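Local coordinates for protein methylocystis parvus OBBP MbnE (Methylocystis parvus OBBP, PDB 5ICQ) that probably binds the copper-chelating peptide methanobactin in the periplasm, as a solute-binding protein that would hand it to the uptake machinery, at residues 448-453 and 473-478; 486-491 and 520-525; 309-314 and 578-583; 289-294 and 354-359. All blocks are in the same frame, centred on the assembly; numbering follows the deposited sequence.

Contact 1. Residues 448-453 and 473-478; sequences IMVKDR and VRVRLV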
# COMPACT_ATOMS: atom_id res chain seq x y z
N ILE A 448 -26.59 -2.73 0.14
CA ILE A 448 -25.16 -2.73 -0.16
C ILE A 448 -24.94 -1.86 -1.39
O ILE A 448 -25.42 -2.19 -2.48
CB ILE A 448 -24.61 -4.14 -0.42
CG1 ILE A 448 -24.87 -5.06 0.78
CG2 ILE A 448 -23.09 -4.07 -0.75
CD1 ILE A 448 -24.45 -6.52 0.52
N MET A 449 -24.20 -0.77 -1.24
CA MET A 449 -23.90 0.09 -2.38
C MET A 449 -22.65 -0.43 -3.08
O MET A 449 -21.63 -0.67 -2.42
CB MET A 449 -23.70 1.54 -1.92
CG MET A 449 -23.25 2.47 -3.02
SD MET A 449 -23.05 4.19 -2.44
CE MET A 449 -21.54 4.09 -1.48
N VAL A 450 -22.72 -0.61 -4.40
CA VAL A 450 -21.59 -1.12 -5.16
C VAL A 450 -21.29 -0.21 -6.35
O VAL A 450 -22.14 0.56 -6.80
CB VAL A 450 -21.81 -2.57 -5.65
CG1 VAL A 450 -21.94 -3.54 -4.47
CG2 VAL A 450 -23.03 -2.66 -6.56
N LYS A 451 -20.06 -0.31 -6.86
CA LYS A 451 -19.61 0.58 -7.92
C LYS A 451 -19.35 -0.10 -9.25
O LYS A 451 -19.24 0.60 -10.26
CB LYS A 451 -18.33 1.32 -7.48
CG LYS A 451 -17.09 0.45 -7.44
CD LYS A 451 -15.85 1.33 -7.24
CE LYS A 451 -14.57 0.53 -7.19
NZ LYS A 451 -13.38 1.43 -7.16
N ASP A 452 -19.26 -1.43 -9.31
CA ASP A 452 -19.04 -2.09 -10.60
C ASP A 452 -19.64 -3.49 -10.56
O ASP A 452 -20.19 -3.92 -9.54
CB ASP A 452 -17.55 -2.10 -10.96
CG ASP A 452 -16.67 -2.79 -9.93
OD1 ASP A 452 -17.08 -3.82 -9.35
OD2 ASP A 452 -15.54 -2.31 -9.71
N ARG A 453 -19.52 -4.21 -11.69
CA ARG A 453 -20.16 -5.52 -11.84
C ARG A 453 -19.52 -6.57 -10.95
O ARG A 453 -20.21 -7.47 -10.45
CB ARG A 453 -20.09 -6.00 -13.30
CG ARG A 453 -20.95 -5.27 -14.31
CD ARG A 453 -20.47 -3.86 -14.60
NE ARG A 453 -19.01 -3.70 -14.56
CZ ARG A 453 -18.40 -2.53 -14.44
NH1 ARG A 453 -19.12 -1.42 -14.33
NH2 ARG A 453 -17.08 -2.47 -14.42
N VAL A 473 -31.74 -7.84 1.67
CA VAL A 473 -30.56 -7.09 1.26
C VAL A 473 -30.77 -6.58 -0.16
O VAL A 473 -30.92 -7.38 -1.09
CB VAL A 473 -29.28 -7.93 1.33
CG1 VAL A 473 -28.05 -7.06 1.02
CG2 VAL A 473 -29.15 -8.62 2.71
N ARG A 474 -30.76 -5.27 -0.34
CA ARG A 474 -30.84 -4.68 -1.66
C ARG A 474 -29.45 -4.31 -2.15
O ARG A 474 -28.71 -3.61 -1.45
CB ARG A 474 -31.75 -3.46 -1.63
CG ARG A 474 -33.13 -3.79 -1.07
CD ARG A 474 -33.84 -2.58 -0.47
NE ARG A 474 -33.56 -2.41 0.96
CZ ARG A 474 -33.06 -1.29 1.49
NH1 ARG A 474 -32.80 -0.25 0.71
NH2 ARG A 474 -32.84 -1.21 2.79
N VAL A 475 -29.08 -4.78 -3.34
CA VAL A 475 -27.77 -4.49 -3.93
C VAL A 475 -27.99 -3.43 -4.99
O VAL A 475 -28.73 -3.66 -5.96
CB VAL A 475 -27.12 -5.75 -4.52
CG1 VAL A 475 -25.78 -5.42 -5.20
CG2 VAL A 475 -26.92 -6.80 -3.43
N ARG A 476 -27.39 -2.25 -4.82
CA ARG A 476 -27.60 -1.17 -5.78
C ARG A 476 -26.28 -0.68 -6.35
O ARG A 476 -25.42 -0.17 -5.62
CB ARG A 476 -28.39 -0.01 -5.16
CG ARG A 476 -29.79 -0.42 -4.69
CD ARG A 476 -30.58 -1.24 -5.74
NE ARG A 476 -31.85 -1.76 -5.19
CZ ARG A 476 -32.37 -2.96 -5.42
NH1 ARG A 476 -31.74 -3.85 -6.20
NH2 ARG A 476 -33.52 -3.29 -4.84
N LEU A 477 -26.15 -0.82 -7.67
CA LEU A 477 -25.01 -0.31 -8.41
C LEU A 477 -25.24 1.16 -8.71
O LEU A 477 -26.26 1.51 -9.31
CB LEU A 477 -24.87 -1.11 -9.71
CG LEU A 477 -23.89 -0.62 -10.76
CD1 LEU A 477 -22.51 -0.81 -10.24
CD2 LEU A 477 -24.09 -1.39 -12.07
N VAL A 478 -24.34 2.04 -8.28
CA VAL A 478 -24.55 3.47 -8.47
C VAL A 478 -23.41 4.01 -9.32
O VAL A 478 -22.30 3.47 -9.33
CB VAL A 478 -24.67 4.23 -7.13
CG1 VAL A 478 -25.77 3.62 -6.28
CG2 VAL A 478 -23.38 4.18 -6.38
O HOH W 1 -20.01 3.30 -10.36
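Val450 lies beside Leu477 on neighbouring parallel strands, and its side chain leans on the partner backbone as much as on side chains. From CB its methyls part: CG1 stands anti to the carbonyl carbon (chi1 -63°), which leaves CG2 between N and the carbonyl carbon, reaching the other strand. There CG2 meets Arg476 O and Leu477 CA, both at 3.6 Å, then Leu477 CB, and more loosely Val475 CG1 at 4.1 Å. Leu477 answers with its CD1, which runs past Val450 to lie 3.4 Å from Asp452 N, by the peptide leaving the strand. Further back on the same face, Ile448 CD1 touches Val473 CG1 at 3.7 Å. On the other face Met449 CG meets Val478 CG2 at 3.8 Å, the side chains at about a right angle. Four backbone bonds join the strands, among them a nearly straight one from Val450 N to Arg476 O (3.0 Å, 170°), and a water donating to Lys451 O and Val478 O continues the link. Asp452 OD1 caps Gln455 N at the start of helix 453-467, whose Ala459 packs on Ile448 and Val475: a beta-alpha-beta crossover, the helix linking adjacent parallel strands and packing on one face.

Contact 2. Residues 486-491 and 520-525; sequences RRQKFD and QESSFN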
# COMPACT_ATOMS: atom_id res chain seq x y z
N ARG A 486 -21.51 9.59 -2.07
CA ARG A 486 -22.10 8.87 -0.95
C ARG A 486 -21.04 8.25 -0.06
O ARG A 486 -21.22 8.17 1.16
CB ARG A 486 -23.08 7.82 -1.47
CG ARG A 486 -24.36 8.46 -2.02
CD ARG A 486 -25.33 7.42 -2.57
NE ARG A 486 -25.68 6.45 -1.54
CZ ARG A 486 -26.49 5.41 -1.73
NH1 ARG A 486 -27.05 5.21 -2.92
NH2 ARG A 486 -26.74 4.57 -0.73
N ARG A 487 -19.91 7.82 -0.63
CA ARG A 487 -18.84 7.31 0.21
C ARG A 487 -18.28 8.43 1.09
O ARG A 487 -18.01 8.22 2.28
CB ARG A 487 -17.74 6.70 -0.65
CG ARG A 487 -16.59 6.11 0.14
CD ARG A 487 -15.41 5.75 -0.76
NE ARG A 487 -14.72 6.96 -1.19
CZ ARG A 487 -14.40 7.23 -2.45
NH1 ARG A 487 -14.69 6.37 -3.42
NH2 ARG A 487 -13.78 8.37 -2.74
N GLN A 488 -18.12 9.63 0.52
CA GLN A 488 -17.57 10.77 1.25
C GLN A 488 -18.47 11.19 2.40
O GLN A 488 -17.98 11.61 3.46
CB GLN A 488 -17.34 11.94 0.30
CG GLN A 488 -16.11 11.75 -0.58
CD GLN A 488 -16.01 12.78 -1.69
OE1 GLN A 488 -16.95 13.53 -1.95
NE2 GLN A 488 -14.86 12.82 -2.35
N LYS A 489 -19.78 11.13 2.21
CA LYS A 489 -20.75 11.52 3.23
C LYS A 489 -21.17 10.36 4.12
O LYS A 489 -21.99 10.57 5.02
CB LYS A 489 -21.98 12.14 2.56
CG LYS A 489 -21.64 13.37 1.73
CD LYS A 489 -22.88 14.02 1.12
CE LYS A 489 -22.57 15.41 0.56
NZ LYS A 489 -23.75 16.06 -0.08
N PHE A 490 -20.64 9.16 3.89
CA PHE A 490 -21.03 7.95 4.63
C PHE A 490 -22.52 7.66 4.48
O PHE A 490 -23.19 7.21 5.42
CB PHE A 490 -20.62 8.04 6.10
CG PHE A 490 -19.16 8.43 6.31
CD1 PHE A 490 -18.14 7.67 5.76
CD2 PHE A 490 -18.83 9.56 7.05
CE1 PHE A 490 -16.79 8.02 5.94
CE2 PHE A 490 -17.48 9.92 7.25
CZ PHE A 490 -16.46 9.16 6.68
N ASP A 491 -23.05 7.89 3.27
CA ASP A 491 -24.47 7.66 3.00
C ASP A 491 -24.64 6.26 2.40
O ASP A 491 -24.91 6.07 1.21
CB ASP A 491 -25.03 8.74 2.09
CG ASP A 491 -26.50 8.52 1.76
OD1 ASP A 491 -27.18 7.76 2.50
OD2 ASP A 491 -26.96 9.09 0.76
N GLN A 520 -15.72 12.43 10.07
CA GLN A 520 -15.11 13.48 9.26
C GLN A 520 -15.35 13.14 7.79
O GLN A 520 -14.91 12.10 7.31
CB GLN A 520 -13.62 13.55 9.59
CG GLN A 520 -12.76 14.41 8.69
CD GLN A 520 -11.28 14.17 8.98
OE1 GLN A 520 -10.54 13.68 8.12
NE2 GLN A 520 -10.86 14.48 10.20
N GLU A 521 -16.08 14.01 7.08
CA GLU A 521 -16.40 13.73 5.68
C GLU A 521 -15.14 13.46 4.87
O GLU A 521 -14.09 14.07 5.10
CB GLU A 521 -17.18 14.91 5.07
CG GLU A 521 -18.57 15.06 5.65
CD GLU A 521 -19.56 15.63 4.65
OE1 GLU A 521 -19.14 16.31 3.68
OE2 GLU A 521 -20.78 15.39 4.84
N SER A 522 -15.25 12.49 3.97
CA SER A 522 -14.20 12.03 3.05
C SER A 522 -13.09 11.25 3.73
O SER A 522 -12.10 10.93 3.07
CB SER A 522 -13.58 13.19 2.26
OG SER A 522 -14.57 13.87 1.51
N SER A 523 -13.20 10.93 5.02
CA SER A 523 -12.10 10.20 5.61
C SER A 523 -12.14 8.73 5.19
O SER A 523 -13.14 8.24 4.67
CB SER A 523 -12.12 10.31 7.14
OG SER A 523 -12.94 9.31 7.72
N PHE A 524 -11.02 8.04 5.43
CA PHE A 524 -10.89 6.61 5.15
C PHE A 524 -11.58 5.73 6.18
O PHE A 524 -11.61 4.50 6.00
CB PHE A 524 -9.41 6.23 5.08
CG PHE A 524 -8.68 6.90 3.95
CD1 PHE A 524 -9.37 7.38 2.85
CD2 PHE A 524 -7.30 7.07 3.99
CE1 PHE A 524 -8.70 8.01 1.81
CE2 PHE A 524 -6.64 7.70 2.95
CZ PHE A 524 -7.34 8.16 1.87
N ASN A 525 -12.12 6.30 7.24
CA ASN A 525 -12.74 5.52 8.31
C ASN A 525 -14.19 5.22 7.93
O ASN A 525 -15.15 5.79 8.46
CB ASN A 525 -12.63 6.26 9.64
CG ASN A 525 -13.01 5.39 10.83
OD1 ASN A 525 -13.67 4.36 10.68
ND2 ASN A 525 -12.59 5.81 12.03
O HOH W 2 -15.22 8.91 2.99
O HOH W 3 -21.31 12.74 6.68
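Gln488 O, near the end of helix 480-489, accepts the backbone N-H of Ser522 at 2.9 Å; the N-H lies in the carbonyl plane on a lone pair and the bond is fairly straight at 162°. Glu521 CA adds a C-H contact to the same oxygen, which also stands over the centre of one face of the Phe490 ring. Ser522 belongs to a type II turn from Gln520 to Ser523, and its OG lies against the aliphatic part of Gln488, 3.4 Å from CG. Phe490 leaves the helix with positive phi in a Schellman motif. With CG anti to its carbonyl carbon (chi1 -51°), the ring swings toward the turn and presents its edge to Gln520 O, 3.4 Å from CE2, and to Ser523 OG, 3.7 Å from CZ. That hydroxyl is held by Thr517 O and accepts from Asn525 N, an ST turn. Two waters bridge the segments, one donating to Arg487 O and Ser523 O, the other to Lys489 O and Glu521 OE2. The helix end thus rests on the loop between helices 508-513 and 532-543; Arg329 makes a cation-pi contact with Phe490, and Arg486 reaches Glu447 of strand 442-450 in a salt bridge.

Contact 3. Residues 309-314 and 578-583; sequences ARESLK and IAHSTD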
# COMPACT_ATOMS: atom_id res chain seq x y z
N ALA A 309 7.79 -16.44 -20.25
CA ALA A 309 7.54 -17.32 -19.11
C ALA A 309 6.60 -16.62 -18.14
O ALA A 309 6.57 -15.40 -18.06
CB ALA A 309 8.85 -17.70 -18.40
N ARG A 310 5.85 -17.40 -17.38
CA ARG A 310 5.05 -16.82 -16.31
C ARG A 310 5.42 -17.47 -14.98
O ARG A 310 5.92 -18.60 -14.94
CB ARG A 310 3.57 -16.95 -16.59
CG ARG A 310 3.04 -18.36 -16.62
CD ARG A 310 1.54 -18.29 -16.52
NE ARG A 310 0.90 -19.58 -16.67
CZ ARG A 310 -0.37 -19.81 -16.34
NH1 ARG A 310 -1.11 -18.83 -15.83
NH2 ARG A 310 -0.89 -21.01 -16.52
N GLU A 311 5.22 -16.73 -13.90
CA GLU A 311 5.65 -17.16 -12.58
C GLU A 311 4.69 -16.61 -11.53
O GLU A 311 4.09 -15.55 -11.73
CB GLU A 311 7.05 -16.65 -12.20
CG GLU A 311 8.11 -16.69 -13.27
CD GLU A 311 9.44 -16.22 -12.71
OE1 GLU A 311 9.99 -16.92 -11.83
OE2 GLU A 311 9.93 -15.15 -13.13
N SER A 312 4.61 -17.30 -10.40
CA SER A 312 3.97 -16.77 -9.19
C SER A 312 5.06 -16.53 -8.15
O SER A 312 5.84 -17.44 -7.86
CB SER A 312 2.92 -17.73 -8.64
OG SER A 312 1.84 -17.88 -9.53
N LEU A 313 5.11 -15.32 -7.60
CA LEU A 313 6.13 -14.98 -6.62
C LEU A 313 5.48 -14.52 -5.32
O LEU A 313 4.41 -13.91 -5.32
CB LEU A 313 7.06 -13.87 -7.14
CG LEU A 313 7.72 -14.11 -8.50
CD1 LEU A 313 8.55 -12.88 -8.89
CD2 LEU A 313 8.58 -15.35 -8.48
N LYS A 314 6.15 -14.81 -4.21
CA LYS A 314 5.67 -14.42 -2.89
C LYS A 314 6.82 -13.82 -2.10
O LYS A 314 7.95 -14.30 -2.20
CB LYS A 314 5.10 -15.63 -2.13
CG LYS A 314 4.23 -15.26 -0.93
CD LYS A 314 3.88 -16.49 -0.11
CE LYS A 314 2.69 -16.24 0.82
NZ LYS A 314 2.25 -14.81 0.85
N ILE A 578 3.04 -12.92 -12.50
CA ILE A 578 3.77 -12.12 -13.49
C ILE A 578 4.07 -12.96 -14.72
O ILE A 578 4.04 -14.20 -14.70
CB ILE A 578 5.08 -11.52 -12.92
CG1 ILE A 578 6.13 -12.61 -12.75
CG2 ILE A 578 4.82 -10.81 -11.58
CD1 ILE A 578 7.54 -12.05 -12.40
N ALA A 579 4.37 -12.27 -15.82
CA ALA A 579 4.87 -12.91 -17.02
C ALA A 579 5.88 -11.98 -17.66
O ALA A 579 5.80 -10.76 -17.51
CB ALA A 579 3.76 -13.25 -18.02
N HIS A 580 6.85 -12.56 -18.38
CA HIS A 580 7.92 -11.74 -18.91
C HIS A 580 8.63 -12.45 -20.06
O HIS A 580 8.62 -13.68 -20.14
CB HIS A 580 8.94 -11.39 -17.82
CG HIS A 580 9.55 -12.59 -17.17
ND1 HIS A 580 10.65 -13.23 -17.70
CD2 HIS A 580 9.21 -13.27 -16.06
CE1 HIS A 580 10.97 -14.25 -16.93
NE2 HIS A 580 10.11 -14.31 -15.93
N SER A 581 9.23 -11.65 -20.93
CA SER A 581 10.16 -12.19 -21.92
C SER A 581 11.31 -12.90 -21.21
O SER A 581 11.77 -12.48 -20.15
CB SER A 581 10.70 -11.07 -22.80
OG SER A 581 11.81 -11.51 -23.56
N THR A 582 11.81 -13.98 -21.82
CA THR A 582 12.97 -14.64 -21.24
C THR A 582 14.27 -13.94 -21.60
O THR A 582 15.33 -14.35 -21.11
CB THR A 582 13.05 -16.11 -21.68
OG1 THR A 582 12.95 -16.19 -23.11
CG2 THR A 582 11.92 -16.88 -21.06
N ASP A 583 14.20 -12.90 -22.42
CA ASP A 583 15.37 -12.09 -22.73
C ASP A 583 15.73 -11.11 -21.62
O ASP A 583 16.80 -10.50 -21.68
CB ASP A 583 15.14 -11.32 -24.03
CG ASP A 583 14.98 -12.25 -25.22
OD1 ASP A 583 15.45 -13.41 -25.14
OD2 ASP A 583 14.39 -11.82 -26.24
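His580 and Glu311 are joined across two antiparallel strands by a bond from NE2 to OE2 of 2.9 Å. It is bent, with 141° at the hydrogen, and reaches the oxygen on its anti side, well out of the carboxylate plane; ring and carboxylate planes stand 67° apart. The imidazole gets there because its CG sits between the backbone N and carbonyl carbon (chi1 58°), which brings one ring face above Ala309 O, offset toward the rim. Its other nitrogen, ND1, donates to Ser581 O at 2.8 Å; the oxygen lies in the ring plane, but the N-H comes from above the carbonyl plane. With both nitrogens donating, the ring's rotation is fixed, an arrangement consistent with a protonated imidazole. Arg586 forms a salt bridge with the same OE2, and Trp605 meets the ring edge-to-face. With an alanine in place of His580, Glu311 OE2 would probably keep Arg586 but lose its mate on strand 576-581, and a gap would open beside Trp605. Beyond the carboxylate, Ile578 CD1 meets Leu313 CD1 at 3.7 Å. The backbones set this register: Ala309 pairs with His580 and Glu311 with Ile578 through two bonds each, Ile578 N to Glu311 O being almost linear. Between them Arg310 and Ala579 form a non-hydrogen-bonded pair. Strand 576-581 is the middle of a three-stranded antiparallel sheet, flanked by strands 308-313 and 285-288; Tyr285 packs on Ile578 and His580.

Contact 4. Residues 289-294 and 354-359; sequences TSTTRW and NYYAGL. With SO4 (sulfate ion), chain E.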
# COMPACT_ATOMS: atom_id res chain seq x y z
N THR A 289 -3.69 -9.48 -13.05
CA THR A 289 -4.68 -9.32 -11.98
C THR A 289 -6.02 -9.94 -12.31
O THR A 289 -6.92 -9.92 -11.46
CB THR A 289 -4.88 -7.83 -11.65
OG1 THR A 289 -5.14 -7.11 -12.85
CG2 THR A 289 -3.64 -7.25 -10.98
N SER A 290 -6.19 -10.51 -13.50
CA SER A 290 -7.45 -11.13 -13.91
C SER A 290 -7.36 -12.63 -13.66
O SER A 290 -6.50 -13.31 -14.22
CB SER A 290 -7.72 -10.87 -15.40
OG SER A 290 -8.62 -11.83 -15.92
N THR A 291 -8.25 -13.16 -12.80
CA THR A 291 -8.27 -14.60 -12.56
C THR A 291 -8.62 -15.37 -13.83
O THR A 291 -8.10 -16.46 -14.06
CB THR A 291 -9.24 -14.96 -11.44
OG1 THR A 291 -10.53 -14.38 -11.69
CG2 THR A 291 -8.72 -14.47 -10.11
N THR A 292 -9.52 -14.82 -14.66
CA THR A 292 -9.88 -15.50 -15.90
C THR A 292 -8.68 -15.62 -16.83
O THR A 292 -8.43 -16.69 -17.40
CB THR A 292 -11.02 -14.75 -16.61
OG1 THR A 292 -12.12 -14.60 -15.71
CG2 THR A 292 -11.48 -15.52 -17.84
N ARG A 293 -7.92 -14.53 -17.00
CA ARG A 293 -6.79 -14.56 -17.91
C ARG A 293 -5.68 -15.45 -17.36
O ARG A 293 -5.10 -16.25 -18.10
CB ARG A 293 -6.28 -13.14 -18.16
CG ARG A 293 -5.56 -12.94 -19.47
CD ARG A 293 -5.77 -11.50 -19.92
NE ARG A 293 -5.57 -10.58 -18.82
CZ ARG A 293 -6.09 -9.36 -18.76
NH1 ARG A 293 -6.85 -8.91 -19.75
NH2 ARG A 293 -5.85 -8.60 -17.70
N TRP A 294 -5.38 -15.31 -16.07
CA TRP A 294 -4.39 -16.19 -15.45
C TRP A 294 -4.78 -17.64 -15.61
O TRP A 294 -3.94 -18.49 -15.92
CB TRP A 294 -4.23 -15.82 -13.97
CG TRP A 294 -3.03 -16.43 -13.26
CD1 TRP A 294 -3.06 -17.28 -12.20
CD2 TRP A 294 -1.64 -16.20 -13.56
NE1 TRP A 294 -1.77 -17.61 -11.81
CE2 TRP A 294 -0.88 -16.95 -12.63
CE3 TRP A 294 -0.96 -15.43 -14.51
CZ2 TRP A 294 0.52 -16.96 -12.63
CZ3 TRP A 294 0.44 -15.44 -14.51
CH2 TRP A 294 1.16 -16.20 -13.57
N ASN A 354 -16.77 -20.15 -8.08
CA ASN A 354 -17.67 -19.78 -9.18
C ASN A 354 -17.20 -18.58 -9.97
O ASN A 354 -17.56 -18.45 -11.15
CB ASN A 354 -19.08 -19.53 -8.64
CG ASN A 354 -19.86 -20.81 -8.45
OD1 ASN A 354 -20.45 -21.33 -9.39
ND2 ASN A 354 -19.85 -21.34 -7.23
N TYR A 355 -16.42 -17.67 -9.38
CA TYR A 355 -15.97 -16.50 -10.13
C TYR A 355 -14.47 -16.43 -10.34
O TYR A 355 -14.03 -15.79 -11.30
CB TYR A 355 -16.41 -15.20 -9.44
CG TYR A 355 -17.90 -14.98 -9.47
CD1 TYR A 355 -18.55 -14.78 -10.68
CD2 TYR A 355 -18.66 -14.95 -8.31
CE1 TYR A 355 -19.91 -14.58 -10.74
CE2 TYR A 355 -20.03 -14.73 -8.35
CZ TYR A 355 -20.65 -14.55 -9.58
OH TYR A 355 -22.01 -14.34 -9.68
N TYR A 356 -13.67 -17.04 -9.48
CA TYR A 356 -12.24 -16.73 -9.48
C TYR A 356 -11.36 -17.95 -9.72
O TYR A 356 -10.16 -17.90 -9.44
CB TYR A 356 -11.86 -16.05 -8.16
CG TYR A 356 -12.69 -14.81 -7.91
CD1 TYR A 356 -12.68 -13.74 -8.80
CD2 TYR A 356 -13.51 -14.72 -6.79
CE1 TYR A 356 -13.45 -12.60 -8.58
CE2 TYR A 356 -14.29 -13.59 -6.56
CZ TYR A 356 -14.25 -12.54 -7.45
OH TYR A 356 -15.02 -11.42 -7.20
N ALA A 357 -11.94 -19.02 -10.26
CA ALA A 357 -11.20 -20.24 -10.63
C ALA A 357 -10.45 -20.82 -9.43
O ALA A 357 -9.43 -21.48 -9.60
CB ALA A 357 -10.25 -19.98 -11.80
N GLY A 358 -10.97 -20.57 -8.23
CA GLY A 358 -10.34 -21.07 -7.01
C GLY A 358 -9.00 -20.46 -6.68
O GLY A 358 -8.28 -21.00 -5.84
N LEU A 359 -8.65 -19.33 -7.29
CA LEU A 359 -7.29 -18.81 -7.18
C LEU A 359 -7.05 -17.93 -5.96
O LEU A 359 -5.89 -17.65 -5.64
CB LEU A 359 -6.95 -18.00 -8.44
CG LEU A 359 -6.81 -18.87 -9.70
CD1 LEU A 359 -6.72 -17.99 -10.94
CD2 LEU A 359 -5.59 -19.78 -9.59
S SO4 E . -8.68 -6.26 -17.28
O1 SO4 E . -8.17 -4.89 -17.38
O2 SO4 E . -10.11 -6.23 -17.02
O3 SO4 E . -8.44 -6.97 -18.53
O4 SO4 E . -7.99 -6.93 -16.19
O HOH W 4 -11.94 -16.18 -13.10
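Thr291 points its side chain at the turn that follows helix 348-355 and meets Tyr356 obliquely. Its OG1 approaches the edge of the tyrosine ring near the ring plane, 3.7 Å from CD1, while CG2 lies against Tyr356 O and CB. The hydroxyl stands between the backbone N and carbonyl carbon (chi1 51°), a rotation that carries it toward the tyrosine and a water 2.7 Å away. That water also bonds Thr292 OG1 and donates to Tyr355 O, so the threonine pair is tied to the other segment through it. One face of the Tyr356 ring is covered by Tyr355 CB over its centre, and its OH is bonded to Asp454. Leu359 closes the type I' turn from Tyr356 and brings CD1 to the edge of the Trp294 indole, 3.9 Å from the ring atom CD1, the two side chains at about a right angle. The indole itself stacks on Trp577 of strand 576-581. Helix 291-296 starts here with Ser290 as N-cap: its OG accepts from Arg293 N at 3.0 Å and 166°. Arg293 folds back over that cap, one guanidinium face above Ser290 OG, offset toward the rim, and turns its edge to a sulfate probably drawn from the crystallisation liquor. NH1 bonds sulfate O3 at 2.8 Å, while NH2 reaches O3 and O4 weakly and also forms a salt bridge with Glu288. A leucine here would take away these donors, and is likely to leave the sulfate unheld on this side and Glu288 without its guanidinium partner. Arg310 lies against the indole in a cation-pi contact.

Contacts 1 and 2 follow one another along the chain, strand 472-477 leading into helix 480-489, and their centres are 17 Å apart; they touch where Met449 SD lies 3.6 Å from Arg486 NE. Contacts 3 and 4 form a second pair, 18 Å between centres, with segments that alternate in sequence: Arg310 NH1 probably bonds Trp294 O at 2.9 Å, and the same indole packs on Ser312 and Ile578. Contact 4 also comes within about 7 Å, nearest atoms, of contact 1, whereas contacts 2 and 3 lie on opposite sides of the chain's centre, their centres about 39 Å apart. The sulfate beside contact 4 by itself says nothing about where methanobactin binds.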